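Local coordinates for protein kappa-carrageenase (Zobellia galactanivorans, PDB 5OCR) that probably hydrolyses the marine polysaccharide kappa-carrageenan through its family 16 glycoside hydrolase domain, the part of a longer protein present here, at residues G83-S88 with A255-T260; I90-Q95 with P232-L237; F97-F102 with C205-N210; R242-K247 with A262-K267. All coordinates share one frame; numbering follows the deposited sequence. Where two conformers were deposited one is given.

Contact 1 of 4, residues G83-S88 with A255-T260; sequences GTYFTS and AINPET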
loop_
_atom_site.group_PDB
_atom_site.type_symbol
_atom_site.label_atom_id
_atom_site.label_comp_id
_atom_site.label_asym_id
_atom_site.label_seq_id
_atom_site.Cartn_x
_atom_site.Cartn_y
_atom_site.Cartn_z
ATOM N N GLY A 83 -8.510 2.949 -20.851
ATOM C CA GLY A 83 -9.709 2.830 -19.963
ATOM C C GLY A 83 -9.607 3.652 -18.652
ATOM O O GLY A 83 -10.460 3.498 -17.754
ATOM N N THR A 84 -8.535 4.438 -18.472
ATOM C CA THR A 84 -8.335 5.105 -17.183
ATOM C C THR A 84 -8.092 6.605 -17.359
ATOM O O THR A 84 -7.681 7.059 -18.446
ATOM C CB THR A 84 -7.164 4.481 -16.397
ATOM O OG1 THR A 84 -5.907 4.696 -17.040
ATOM C CG2 THR A 84 -7.391 2.982 -16.261
ATOM N N TYR A 85 -8.429 7.348 -16.292
ATOM C CA TYR A 85 -8.535 8.841 -16.364
ATOM C C TYR A 85 -7.563 9.599 -15.457
ATOM O O TYR A 85 -7.481 10.841 -15.470
ATOM C CB TYR A 85 -9.962 9.288 -16.040
ATOM C CG TYR A 85 -10.993 8.771 -16.999
ATOM C CD1 TYR A 85 -11.351 9.527 -18.096
ATOM C CD2 TYR A 85 -11.561 7.494 -16.816
ATOM C CE1 TYR A 85 -12.296 9.067 -18.970
ATOM C CE2 TYR A 85 -12.531 7.044 -17.675
ATOM C CZ TYR A 85 -12.847 7.825 -18.763
ATOM O OH TYR A 85 -13.772 7.405 -19.693
ATOM N N PHE A 86 -6.835 8.844 -14.627
ATOM C CA PHE A 86 -5.806 9.389 -13.696
ATOM C C PHE A 86 -4.452 8.663 -13.796
ATOM O O PHE A 86 -4.404 7.488 -14.180
ATOM C CB PHE A 86 -6.339 9.174 -12.298
ATOM C CG PHE A 86 -7.563 9.956 -12.021
ATOM C CD1 PHE A 86 -7.465 11.270 -11.489
ATOM C CD2 PHE A 86 -8.839 9.443 -12.376
ATOM C CE1 PHE A 86 -8.640 12.016 -11.249
ATOM C CE2 PHE A 86 -9.998 10.205 -12.158
ATOM C CZ PHE A 86 -9.892 11.475 -11.591
ATOM N N THR A 87 -3.384 9.341 -13.341
ATOM C CA THR A 87 -2.103 8.687 -13.118
ATOM C C THR A 87 -1.653 8.923 -11.698
ATOM O O THR A 87 -1.988 9.955 -11.098
ATOM C CB THR A 87 -0.998 9.143 -14.145
ATOM O OG1 THR A 87 -0.738 10.564 -14.022
ATOM C CG2 THR A 87 -1.465 8.762 -15.607
ATOM N N SER A 88 -0.826 8.012 -11.249
ATOM C CA SER A 88 -0.296 8.139 -9.899
ATOM C C SER A 88 1.170 7.871 -9.780
ATOM O O SER A 88 1.914 7.798 -10.782
ATOM C CB SER A 88 -1.179 7.332 -8.938
ATOM O OG SER A 88 -0.853 7.711 -7.591
ATOM N N ALA A 255 -12.547 1.943 -13.272
ATOM C CA ALA A 255 -12.552 3.417 -13.415
ATOM C C ALA A 255 -13.939 4.065 -13.668
ATOM O O ALA A 255 -14.748 3.504 -14.393
ATOM C CB ALA A 255 -11.562 3.860 -14.471
ATOM N N ILE A 256 -14.216 5.213 -13.041
ATOM C CA ILE A 256 -15.442 6.053 -13.343
ATOM C C ILE A 256 -14.953 7.277 -14.102
ATOM O O ILE A 256 -13.960 7.895 -13.731
ATOM C CB ILE A 256 -16.149 6.440 -12.009
ATOM C CG1 ILE A 256 -16.484 5.145 -11.222
ATOM C CG2 ILE A 256 -17.301 7.423 -12.211
ATOM C CD1 ILE A 256 -17.486 5.318 -10.116
ATOM N N ASN A 257 -15.601 7.635 -15.205
ATOM C CA ASN A 257 -15.306 8.871 -15.855
ATOM C C ASN A 257 -15.752 10.048 -14.970
ATOM O O ASN A 257 -16.966 10.195 -14.698
ATOM C CB ASN A 257 -16.037 8.898 -17.210
ATOM C CG ASN A 257 -15.787 10.151 -18.000
ATOM O OD1 ASN A 257 -15.320 11.180 -17.510
ATOM N ND2 ASN A 257 -16.152 10.073 -19.303
ATOM N N PRO A 258 -14.763 10.848 -14.480
ATOM C CA PRO A 258 -15.150 11.883 -13.593
ATOM C C PRO A 258 -16.047 12.924 -14.179
ATOM O O PRO A 258 -16.712 13.560 -13.390
ATOM C CB PRO A 258 -13.810 12.351 -12.968
ATOM C CG PRO A 258 -12.814 12.142 -14.067
ATOM C CD PRO A 258 -13.317 10.909 -14.797
ATOM N N GLU A 259 -16.239 13.006 -15.533
ATOM C CA GLU A 259 -17.307 13.856 -16.147
ATOM C C GLU A 259 -18.722 13.225 -16.313
ATOM O O GLU A 259 -19.671 13.839 -16.833
ATOM C CB GLU A 259 -16.859 14.465 -17.480
ATOM C CG GLU A 259 -15.370 14.799 -17.596
ATOM C CD GLU A 259 -14.851 15.912 -16.682
ATOM O OE1 GLU A 259 -15.674 16.697 -16.165
ATOM O OE2 GLU A 259 -13.599 16.032 -16.499
ATOM N N THR A 260 -18.867 11.991 -15.876
ATOM C CA THR A 260 -20.164 11.317 -15.894
ATOM C C THR A 260 -20.767 11.104 -14.531
ATOM O O THR A 260 -21.820 10.467 -14.460
ATOM C CB THR A 260 -20.055 9.881 -16.455
ATOM O OG1 THR A 260 -19.210 9.041 -15.561
ATOM C CG2 THR A 260 -19.563 9.959 -17.854
#

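Contact 2 of 4, residues I90-Q95 with P232-L237; sequences IFKSYQ and PMNVTL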
loop_
_atom_site.group_PDB
_atom_site.type_symbol
_atom_site.label_atom_id
_atom_site.label_comp_id
_atom_site.label_asym_id
_atom_site.label_seq_id
_atom_site.Cartn_x
_atom_site.Cartn_y
_atom_site.Cartn_z
ATOM N N ILE A 90 4.522 5.818 -7.426
ATOM C CA ILE A 90 4.756 4.589 -6.668
ATOM C C ILE A 90 6.246 4.387 -6.468
ATOM O O ILE A 90 6.982 4.595 -7.411
ATOM C CB ILE A 90 4.111 3.350 -7.308
ATOM C CG1 ILE A 90 4.541 2.048 -6.570
ATOM C CG2 ILE A 90 4.445 3.243 -8.821
ATOM C CD1 ILE A 90 3.648 0.831 -6.936
ATOM N N PHE A 91 6.670 4.085 -5.233
ATOM C CA PHE A 91 7.986 3.558 -4.988
ATOM C C PHE A 91 7.878 2.066 -4.783
ATOM O O PHE A 91 7.208 1.613 -3.824
ATOM C CB PHE A 91 8.598 4.133 -3.697
ATOM C CG PHE A 91 9.038 5.542 -3.823
ATOM C CD1 PHE A 91 10.236 5.857 -4.461
ATOM C CD2 PHE A 91 8.290 6.553 -3.274
ATOM C CE1 PHE A 91 10.657 7.204 -4.578
ATOM C CE2 PHE A 91 8.745 7.873 -3.356
ATOM C CZ PHE A 91 9.923 8.199 -4.023
ATOM N N LYS A 92 8.449 1.292 -5.705
ATOM C CA LYS A 92 8.474 -0.221 -5.612
ATOM C C LYS A 92 9.902 -0.667 -5.608
ATOM O O LYS A 92 10.662 -0.399 -6.571
ATOM C CB LYS A 92 7.709 -0.844 -6.748
ATOM C CG LYS A 92 7.719 -2.395 -6.582
ATOM C CD LYS A 92 7.090 -3.017 -7.859
ATOM C CE LYS A 92 7.294 -4.538 -7.671
ATOM N NZ LYS A 92 6.715 -5.201 -8.915
ATOM N N SER A 93 10.348 -1.317 -4.528
ATOM C CA SER A 93 11.763 -1.741 -4.514
ATOM C C SER A 93 12.065 -2.799 -5.609
ATOM O O SER A 93 11.272 -3.763 -5.831
ATOM C CB SER A 93 12.216 -2.256 -3.147
ATOM O OG SER A 93 11.494 -3.447 -2.789
ATOM N N TYR A 94 13.238 -2.702 -6.223
ATOM C CA TYR A 94 13.647 -3.864 -7.011
ATOM C C TYR A 94 13.886 -5.080 -6.115
ATOM O O TYR A 94 13.587 -6.239 -6.515
ATOM C CB TYR A 94 14.904 -3.568 -7.830
ATOM C CG TYR A 94 14.572 -2.851 -9.084
ATOM C CD1 TYR A 94 14.185 -3.525 -10.217
ATOM C CD2 TYR A 94 14.671 -1.468 -9.143
ATOM C CE1 TYR A 94 13.874 -2.823 -11.377
ATOM C CE2 TYR A 94 14.371 -0.769 -10.275
ATOM C CZ TYR A 94 13.953 -1.440 -11.383
ATOM O OH TYR A 94 13.625 -0.750 -12.476
ATOM N N GLN A 95 14.470 -4.853 -4.955
ATOM C CA GLN A 95 14.853 -5.952 -4.046
ATOM C C GLN A 95 13.585 -6.584 -3.385
ATOM O O GLN A 95 12.687 -5.825 -2.961
ATOM C CB GLN A 95 15.813 -5.465 -2.955
ATOM C CG GLN A 95 16.264 -6.562 -2.026
ATOM C CD GLN A 95 17.011 -7.644 -2.687
ATOM O OE1 GLN A 95 17.903 -7.387 -3.527
ATOM N NE2 GLN A 95 16.674 -8.888 -2.342
ATOM N N PRO A 232 8.679 -14.205 -1.549
ATOM C CA PRO A 232 9.447 -12.930 -1.610
ATOM C C PRO A 232 8.549 -11.801 -2.148
ATOM O O PRO A 232 7.746 -12.017 -3.080
ATOM C CB PRO A 232 10.556 -13.220 -2.667
ATOM C CG PRO A 232 10.676 -14.774 -2.646
ATOM C CD PRO A 232 9.231 -15.252 -2.468
ATOM N N MET A 233 8.610 -10.658 -1.465
ATOM C CA MET A 233 7.719 -9.517 -1.779
ATOM C C MET A 233 8.535 -8.252 -1.957
ATOM O O MET A 233 9.559 -8.048 -1.269
ATOM C CB MET A 233 6.799 -9.285 -0.559
ATOM C CG MET A 233 5.745 -10.453 -0.505
ATOM S SD MET A 233 4.762 -10.341 1.018
ATOM C CE MET A 233 5.939 -10.763 2.257
ATOM N N ASN A 234 8.050 -7.383 -2.839
ATOM C CA ASN A 234 8.636 -6.053 -3.079
ATOM C C ASN A 234 8.034 -5.028 -2.157
ATOM O O ASN A 234 6.861 -5.151 -1.768
ATOM C CB ASN A 234 8.462 -5.587 -4.506
ATOM C CG ASN A 234 9.030 -6.579 -5.512
ATOM O OD1 ASN A 234 8.388 -7.579 -5.834
ATOM N ND2 ASN A 234 10.197 -6.298 -6.001
ATOM N N VAL A 235 8.917 -4.130 -1.714
ATOM C CA VAL A 235 8.522 -3.101 -0.670
ATOM C C VAL A 235 7.921 -1.904 -1.403
ATOM O O VAL A 235 8.558 -1.351 -2.291
ATOM C CB VAL A 235 9.721 -2.634 0.208
ATOM C CG1 VAL A 235 9.276 -1.495 1.205
ATOM C CG2 VAL A 235 10.287 -3.859 0.917
ATOM N N THR A 236 6.671 -1.515 -1.060
ATOM C CA THR A 236 5.882 -0.609 -1.984
ATOM C C THR A 236 5.283 0.551 -1.239
ATOM O O THR A 236 4.657 0.314 -0.224
ATOM C CB THR A 236 4.821 -1.394 -2.739
ATOM O OG1 THR A 236 5.481 -2.576 -3.322
ATOM C CG2 THR A 236 4.248 -0.496 -3.920
ATOM N N LEU A 237 5.471 1.773 -1.741
ATOM C CA LEU A 237 4.665 2.931 -1.249
ATOM C C LEU A 237 3.920 3.474 -2.465
ATOM O O LEU A 237 4.559 3.781 -3.516
ATOM C CB LEU A 237 5.635 3.992 -0.747
ATOM C CG LEU A 237 6.485 3.670 0.485
ATOM C CD1 LEU A 237 7.821 4.461 0.455
ATOM C CD2 LEU A 237 5.658 3.967 1.715
HETATM O O HOH W 1 5.859 -7.545 -6.807
#

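Contact 3 of 4, residues F97-F102 with C205-N210; sequences FTYGYF and CEVNQN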
loop_
_atom_site.group_PDB
_atom_site.type_symbol
_atom_site.label_atom_id
_atom_site.label_comp_id
_atom_site.label_asym_id
_atom_site.label_seq_id
_atom_site.Cartn_x
_atom_site.Cartn_y
_atom_site.Cartn_z
ATOM N N PHE A 97 11.911 -9.206 -0.296
ATOM C CA PHE A 97 12.228 -9.689 1.035
ATOM C C PHE A 97 11.076 -10.598 1.463
ATOM O O PHE A 97 10.015 -10.522 0.961
ATOM C CB PHE A 97 12.166 -8.499 2.058
ATOM C CG PHE A 97 13.158 -7.420 1.771
ATOM C CD1 PHE A 97 14.399 -7.426 2.398
ATOM C CD2 PHE A 97 12.851 -6.421 0.813
ATOM C CE1 PHE A 97 15.324 -6.413 2.079
ATOM C CE2 PHE A 97 13.755 -5.430 0.501
ATOM C CZ PHE A 97 14.993 -5.431 1.136
ATOM N N THR A 98 11.291 -11.401 2.474
ATOM C CA THR A 98 10.140 -12.221 2.961
ATOM C C THR A 98 9.936 -11.814 4.414
ATOM O O THR A 98 8.978 -11.070 4.729
ATOM C CB THR A 98 10.390 -13.737 2.798
ATOM O OG1 THR A 98 10.730 -14.072 1.437
ATOM C CG2 THR A 98 9.045 -14.530 3.194
ATOM N N TYR A 99 10.897 -12.132 5.239
ATOM C CA TYR A 99 10.705 -11.857 6.650
ATOM C C TYR A 99 11.556 -10.634 7.026
ATOM O O TYR A 99 12.528 -10.384 6.398
ATOM C CB TYR A 99 11.150 -13.010 7.478
ATOM C CG TYR A 99 10.435 -14.269 7.151
ATOM C CD1 TYR A 99 9.045 -14.325 7.023
ATOM C CD2 TYR A 99 11.161 -15.446 7.093
ATOM C CE1 TYR A 99 8.423 -15.521 6.667
ATOM C CE2 TYR A 99 10.552 -16.646 6.783
ATOM C CZ TYR A 99 9.178 -16.667 6.578
ATOM O OH TYR A 99 8.589 -17.886 6.250
ATOM N N GLY A 100 11.191 -9.884 8.045
ATOM C CA GLY A 100 11.965 -8.714 8.411
ATOM C C GLY A 100 11.054 -7.712 9.097
ATOM O O GLY A 100 9.924 -8.069 9.505
ATOM N N TYR A 101 11.533 -6.487 9.195
ATOM C CA TYR A 101 10.722 -5.404 9.693
ATOM C C TYR A 101 10.658 -4.283 8.683
ATOM O O TYR A 101 11.711 -3.903 8.126
ATOM C CB TYR A 101 11.351 -4.864 11.010
ATOM C CG TYR A 101 10.417 -4.041 11.897
ATOM C CD1 TYR A 101 9.856 -4.607 13.037
ATOM C CD2 TYR A 101 10.180 -2.679 11.616
ATOM C CE1 TYR A 101 8.993 -3.862 13.815
ATOM C CE2 TYR A 101 9.272 -1.968 12.371
ATOM C CZ TYR A 101 8.748 -2.565 13.504
ATOM O OH TYR A 101 7.909 -1.822 14.327
ATOM N N PHE A 102 9.445 -3.732 8.460
ATOM C CA PHE A 102 9.232 -2.722 7.403
ATOM C C PHE A 102 8.561 -1.487 7.987
ATOM O O PHE A 102 7.481 -1.657 8.642
ATOM C CB PHE A 102 8.347 -3.311 6.299
ATOM C CG PHE A 102 8.830 -4.677 5.843
ATOM C CD1 PHE A 102 9.652 -4.771 4.718
ATOM C CD2 PHE A 102 8.551 -5.854 6.546
ATOM C CE1 PHE A 102 10.228 -5.990 4.367
ATOM C CE2 PHE A 102 9.042 -7.102 6.146
ATOM C CZ PHE A 102 9.899 -7.164 5.028
ATOM N N CYS A 205 5.634 -2.914 10.310
ATOM C CA CYS A 205 5.154 -4.305 10.267
ATOM C C CYS A 205 6.337 -5.232 10.508
ATOM O O CYS A 205 7.381 -5.136 9.738
ATOM C CB CYS A 205 4.595 -4.639 8.908
ATOM S SG CYS A 205 3.689 -6.195 8.816
ATOM N N GLU A 206 6.143 -6.174 11.419
ATOM C CA GLU A 206 7.138 -7.195 11.660
ATOM C C GLU A 206 6.630 -8.516 11.110
ATOM O O GLU A 206 5.524 -8.942 11.480
ATOM C CB GLU A 206 7.380 -7.207 13.186
ATOM C CG GLU A 206 8.420 -8.217 13.603
ATOM C CD GLU A 206 8.526 -8.254 15.128
ATOM O OE1 GLU A 206 8.068 -7.311 15.777
ATOM O OE2 GLU A 206 9.215 -9.161 15.686
ATOM N N VAL A 207 7.411 -9.172 10.230
ATOM C CA VAL A 207 6.941 -10.341 9.503
ATOM C C VAL A 207 7.940 -11.470 9.810
ATOM O O VAL A 207 9.142 -11.324 9.536
ATOM C CB VAL A 207 6.940 -10.140 7.965
ATOM C CG1 VAL A 207 6.436 -11.395 7.257
ATOM C CG2 VAL A 207 6.071 -8.929 7.600
ATOM N N ASN A 208 7.459 -12.559 10.391
ATOM C CA ASN A 208 8.330 -13.729 10.578
ATOM C C ASN A 208 7.590 -15.013 10.116
ATOM O O ASN A 208 6.469 -14.938 9.693
ATOM C CB ASN A 208 8.870 -13.821 12.045
ATOM C CG ASN A 208 7.775 -13.980 13.067
ATOM O OD1 ASN A 208 6.917 -14.891 12.982
ATOM N ND2 ASN A 208 7.828 -13.160 14.082
ATOM N N GLN A 209 8.223 -16.201 10.218
ATOM C CA GLN A 209 7.552 -17.405 9.693
ATOM C C GLN A 209 6.300 -17.734 10.436
ATOM O O GLN A 209 5.473 -18.485 9.909
ATOM C CB GLN A 209 8.518 -18.624 9.737
ATOM C CG GLN A 209 8.960 -18.908 11.143
ATOM C CD GLN A 209 9.925 -20.060 11.257
ATOM O OE1 GLN A 209 9.879 -21.030 10.494
ATOM N NE2 GLN A 209 10.826 -19.955 12.234
ATOM N N ASN A 210 6.178 -17.240 11.669
ATOM C CA ASN A 210 5.037 -17.559 12.488
ATOM C C ASN A 210 3.870 -16.555 12.565
ATOM O O ASN A 210 2.697 -16.939 12.672
ATOM C CB ASN A 210 5.511 -17.801 13.930
ATOM C CG ASN A 210 6.526 -18.924 14.031
ATOM O OD1 ASN A 210 7.582 -18.781 14.737
ATOM N ND2 ASN A 210 6.236 -20.043 13.395
#

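Contact 4 of 4, residues R242-K247 with A262-K267; sequences RKPFVK and AKAREK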
loop_
_atom_site.group_PDB
_atom_site.type_symbol
_atom_site.label_atom_id
_atom_site.label_comp_id
_atom_site.label_asym_id
_atom_site.label_seq_id
_atom_site.Cartn_x
_atom_site.Cartn_y
_atom_site.Cartn_z
ATOM N N ARG A 242 -9.575 5.637 -5.313
ATOM C CA ARG A 242 -10.745 5.033 -4.699
ATOM C C ARG A 242 -12.023 5.787 -5.080
ATOM O O ARG A 242 -12.003 6.767 -5.765
ATOM C CB ARG A 242 -10.683 5.120 -3.161
ATOM C CG ARG A 242 -9.426 4.396 -2.624
ATOM C CD ARG A 242 -9.613 2.900 -2.763
ATOM N NE ARG A 242 -8.528 2.103 -2.076
ATOM C CZ ARG A 242 -7.429 1.626 -2.692
ATOM N NH1 ARG A 242 -7.187 1.931 -3.991
ATOM N NH2 ARG A 242 -6.551 0.858 -2.035
ATOM N N LYS A 243 -13.123 5.252 -4.574
ATOM C CA LYS A 243 -14.420 5.865 -4.842
ATOM C C LYS A 243 -14.338 7.327 -4.291
ATOM O O LYS A 243 -13.706 7.564 -3.177
ATOM C CB LYS A 243 -15.399 4.984 -4.170
ATOM C CG LYS A 243 -16.113 5.549 -3.017
ATOM C CD LYS A 243 -17.316 4.611 -2.906
ATOM C CE LYS A 243 -18.149 4.878 -1.674
ATOM N NZ LYS A 243 -19.165 5.908 -1.980
ATOM N N PRO A 244 -14.947 8.328 -4.977
ATOM C CA PRO A 244 -15.921 8.223 -6.037
ATOM C C PRO A 244 -15.304 8.015 -7.451
ATOM O O PRO A 244 -16.036 8.007 -8.414
ATOM C CB PRO A 244 -16.675 9.555 -5.939
ATOM C CG PRO A 244 -15.591 10.546 -5.577
ATOM C CD PRO A 244 -14.651 9.733 -4.650
ATOM N N PHE A 245 -13.985 7.834 -7.556
ATOM C CA PHE A 245 -13.347 7.701 -8.881
ATOM C C PHE A 245 -13.256 6.257 -9.361
ATOM O O PHE A 245 -12.808 6.003 -10.460
ATOM C CB PHE A 245 -11.942 8.267 -8.819
ATOM C CG PHE A 245 -11.899 9.723 -8.461
ATOM C CD1 PHE A 245 -12.540 10.679 -9.275
ATOM C CD2 PHE A 245 -11.249 10.148 -7.307
ATOM C CE1 PHE A 245 -12.460 12.039 -8.949
ATOM C CE2 PHE A 245 -11.157 11.515 -6.974
ATOM C CZ PHE A 245 -11.742 12.447 -7.795
ATOM N N VAL A 246 -13.638 5.304 -8.522
ATOM C CA VAL A 246 -13.683 3.932 -8.954
ATOM C C VAL A 246 -14.941 3.329 -8.346
ATOM O O VAL A 246 -15.491 3.840 -7.366
ATOM C CB VAL A 246 -12.479 3.127 -8.456
ATOM C CG1 VAL A 246 -11.163 3.854 -8.718
ATOM C CG2 VAL A 246 -12.542 3.004 -6.946
ATOM N N LYS A 247 -15.327 2.183 -8.889
ATOM C CA LYS A 247 -16.519 1.480 -8.424
ATOM C C LYS A 247 -16.241 0.008 -8.515
ATOM O O LYS A 247 -15.840 -0.507 -9.559
ATOM C CB LYS A 247 -17.742 1.854 -9.253
ATOM C CG LYS A 247 -18.935 0.917 -9.142
ATOM C CD LYS A 247 -19.787 1.175 -7.902
ATOM C CE LYS A 247 -21.238 0.722 -8.114
ATOM N NZ LYS A 247 -21.373 -0.753 -8.368
ATOM N N ALA A 262 -21.542 12.971 -10.539
ATOM C CA ALA A 262 -21.480 14.275 -9.835
ATOM C C ALA A 262 -20.438 14.240 -8.747
ATOM O O ALA A 262 -19.740 15.226 -8.537
ATOM C CB ALA A 262 -22.803 14.630 -9.186
ATOM N N LYS A 263 -20.381 13.136 -8.003
ATOM C CA LYS A 263 -19.434 13.106 -6.845
ATOM C C LYS A 263 -17.988 13.139 -7.308
ATOM O O LYS A 263 -17.157 13.906 -6.768
ATOM C CB LYS A 263 -19.760 11.978 -5.864
ATOM C CG LYS A 263 -21.060 12.315 -5.128
ATOM C CD LYS A 263 -22.017 11.144 -5.157
ATOM C CE LYS A 263 -21.843 10.278 -3.910
ATOM N NZ LYS A 263 -21.949 11.084 -2.655
ATOM N N ALA A 264 -17.702 12.368 -8.349
ATOM C CA ALA A 264 -16.367 12.418 -8.962
ATOM C C ALA A 264 -16.031 13.781 -9.545
ATOM O O ALA A 264 -14.978 14.308 -9.225
ATOM C CB ALA A 264 -16.169 11.282 -9.964
ATOM N N ARG A 265 -16.947 14.399 -10.329
ATOM C CA ARG A 265 -16.733 15.753 -10.833
ATOM C C ARG A 265 -16.471 16.771 -9.722
ATOM O O ARG A 265 -15.534 17.597 -9.823
ATOM C CB ARG A 265 -17.901 16.198 -11.723
ATOM C CG ARG A 265 -17.484 17.346 -12.613
ATOM C CD ARG A 265 -18.652 17.508 -13.581
ATOM N NE ARG A 265 -18.589 18.699 -14.412
ATOM C CZ ARG A 265 -18.916 19.898 -13.988
ATOM N NH1 ARG A 265 -19.328 20.103 -12.732
ATOM N NH2 ARG A 265 -18.817 20.899 -14.810
ATOM N N GLU A 266 -17.266 16.744 -8.672
ATOM C CA GLU A 266 -16.987 17.778 -7.665
ATOM C C GLU A 266 -15.672 17.550 -6.935
ATOM O O GLU A 266 -14.970 18.518 -6.636
ATOM C CB GLU A 266 -18.179 18.098 -6.772
ATOM C CG GLU A 266 -18.697 16.924 -5.998
ATOM C CD GLU A 266 -19.084 17.325 -4.594
ATOM O OE1 GLU A 266 -18.969 18.542 -4.268
ATOM O OE2 GLU A 266 -19.492 16.427 -3.809
ATOM N N LYS A 267 -15.269 16.305 -6.706
ATOM C CA LYS A 267 -13.870 16.091 -6.175
ATOM C C LYS A 267 -12.704 16.471 -7.120
ATOM O O LYS A 267 -11.557 16.538 -6.692
ATOM C CB LYS A 267 -13.635 14.658 -5.703
ATOM C CG LYS A 267 -14.474 14.303 -4.510
ATOM C CD LYS A 267 -13.625 13.596 -3.498
ATOM C CE LYS A 267 -14.438 13.398 -2.254
ATOM N NZ LYS A 267 -13.559 13.842 -1.157
#

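Contact 1 of 4, residues G83-S88 with A255-T260
Y85 meets N257 and P258 through CH-pi contacts, joining the start of strand 86-97 to the loop between strand 252-255 and helix 262-267. N257 CA stands over one face of the Y85 ring, 4.0 Å from the centroid and 18° off the normal, with P258 CD over that face at 4.3 Å. The N257 amide stacks on the ring, tilted by 22°; chi1 of -179° puts N257 CG anti to the backbone N, 3.8 Å from Y85 CE1. N257 ND2 approaches Y85 OH at 3.6 Å without a hydrogen bond. Apolar contacts extend the patch: A255 CB approaches the Y85 edge near its plane, and F86 CZ meets P258 CG at 3.9 Å.

In 255-260 itself, N257 OD1 accepts from E259 N at 2.8 Å, an Asx turn, and N257 O takes both N and OG1 of T260; N78 ND2 also donates to N257 OD1. The amide is thus held by its own Asx turn and by N78, while the segments cohere through dispersion and CH-pi contacts.

Contact 2 of 4, residues I90-Q95 with P232-L237
S93 OG is gripped from two directions: V235 N donates to it across the strands at 2.9 Å, and it donates in turn to Q95 O at 2.7 Å. Its chi1 of 64° sets OG between the backbone N and the carbonyl carbon. S93 O receives N234 ND2 at 2.8 Å nearly along the C=O axis, with the acceptor close to the amide plane.

Strands 86-97 and 233-241 pair here as neighbours in the beta-jellyroll, and the antiparallel ladder is regular. F91 and L237 form a hydrogen-bonded pair with reciprocal N-to-O bonds, S93 N donates to V235 O, and K92 with T236 is the non-hydrogen-bonded pair. On the K92 and T236 face, the extended lysine crosses N234, bringing K92 CE to 3.4 Å from N234 CG. A water donates to N234 OD1 at 2.7 Å and accepts only weakly from K92 NZ, whose stronger partners include N46 O and Y122 OH. I90 CD1 presses on T236 CG2 at 3.3 Å, tighter than usual for two methyls. On the other face F91 CB meets L237 CB at 4.2 Å; V235 and L237 pack on strand 273-285.

Where the chain turns at Y94 and Q95, side chains therefore carry the pairing onward: S93 OG serves as acceptor for V235 N, in place of the S93 carbonyl that a regular pair would offer, and N234 ND2 satisfies that carbonyl.

Contact 3 of 4, residues F97-F102 with C205-N210
Strands 100-102 and 205-207 run antiparallel at 162°, their axes 4.8 Å apart, with G100-V207 and F102-C205 as hydrogen-bonded pairs around the non-hydrogen-bonded pair Y101-E206. V207 N donates to G100 O at 2.8 Å, and the backbone angles of G100 themselves call for glycine. The Y99 ring has Q209 N 3.6 Å above one face, offset toward the rim, and T98 CG2 over the opposite face. V207 CG1, anti to the backbone N (chi1 -180°), sits at the Y99 edge, in plane; T98 O, 3.6 Å from V207 CG1, is buried without a partner. Y99 OH bonds to H230 ND1. V207 CG2 meets F102 CE2 at 3.8 Å. On the other sheet face, E206 CB lies 3.6 Å from Y101 CD1, while C205 O stands over one face of the Y101 ring. E206 OE1 and OE2 bond to Y215 OH and S15 OG respectively. Strand 100-107 also pairs with 273-285, and 200-207 with 211-216: an interior antiparallel pairing of the beta-jellyroll characteristic of family 16 glycoside hydrolases.

Contact 4 of 4, residues R242-K247 with A262-K267
The F245 ring meets A264 and K267 of helix 262-267 obliquely, through its CD1, CE1 and CZ atoms. F245 CE1 lies 3.4 Å from A264 O, and F245 CZ is 3.6 Å from K267 CB. A chi1 of -61° sets F245 CG beside the backbone N, anti to the carbonyl carbon. Another ring, that of F86, also meets F245, their planes at about 55°.

Beside it packs the puckered ring of P244, preceded by a cis peptide bond. P244 CB touches K263 CB at 3.9 Å and lies 3.8 Å from A264 N, while P244 CG approaches K263 O. The K267 side chain crosses the proline at about a right angle, its CG 4.1 Å from P244 CG, while K267 NZ bonds to E113 O. A264 CB touches both partners, 3.6 Å from P244 O and 3.7 Å from F245 CD1. The contact is therefore made by carbon surfaces and the aliphatic part of a lysine, with helix carbonyls beside them.

F245 N bonds to R242 O, closing the bend that leads from strand 233-241 into strand 246-249. The short helix 262-267 lies against this bend, between strands 252-255 and 273-285 in chain order; D261 OD2 accepts from A264 N in its first turn, and I271 also packs on F245.

Contacts 1 and 4 form one region, their centres 9 Å apart: I256 N probably bonds to F245 O at 3.0 Å, and P258 O packs on R265 CB. Contacts 2 and 3 form another, centres 14 Å apart, joined by a probable bond from F97 N to M233 O at 2.8 Å, with V235 CG2 against F97 CD2. Strand 86-97 ties the two regions, since contact 1 uses its start and contact 2 its later part, with centres 25 Å apart. Contacts 3 and 4 lie on opposite sides of the chain's centre, about 17 Å apart at their nearest atoms. Of the bound ions, a magnesium lies about 10 Å from the F91 side chain of contact 2.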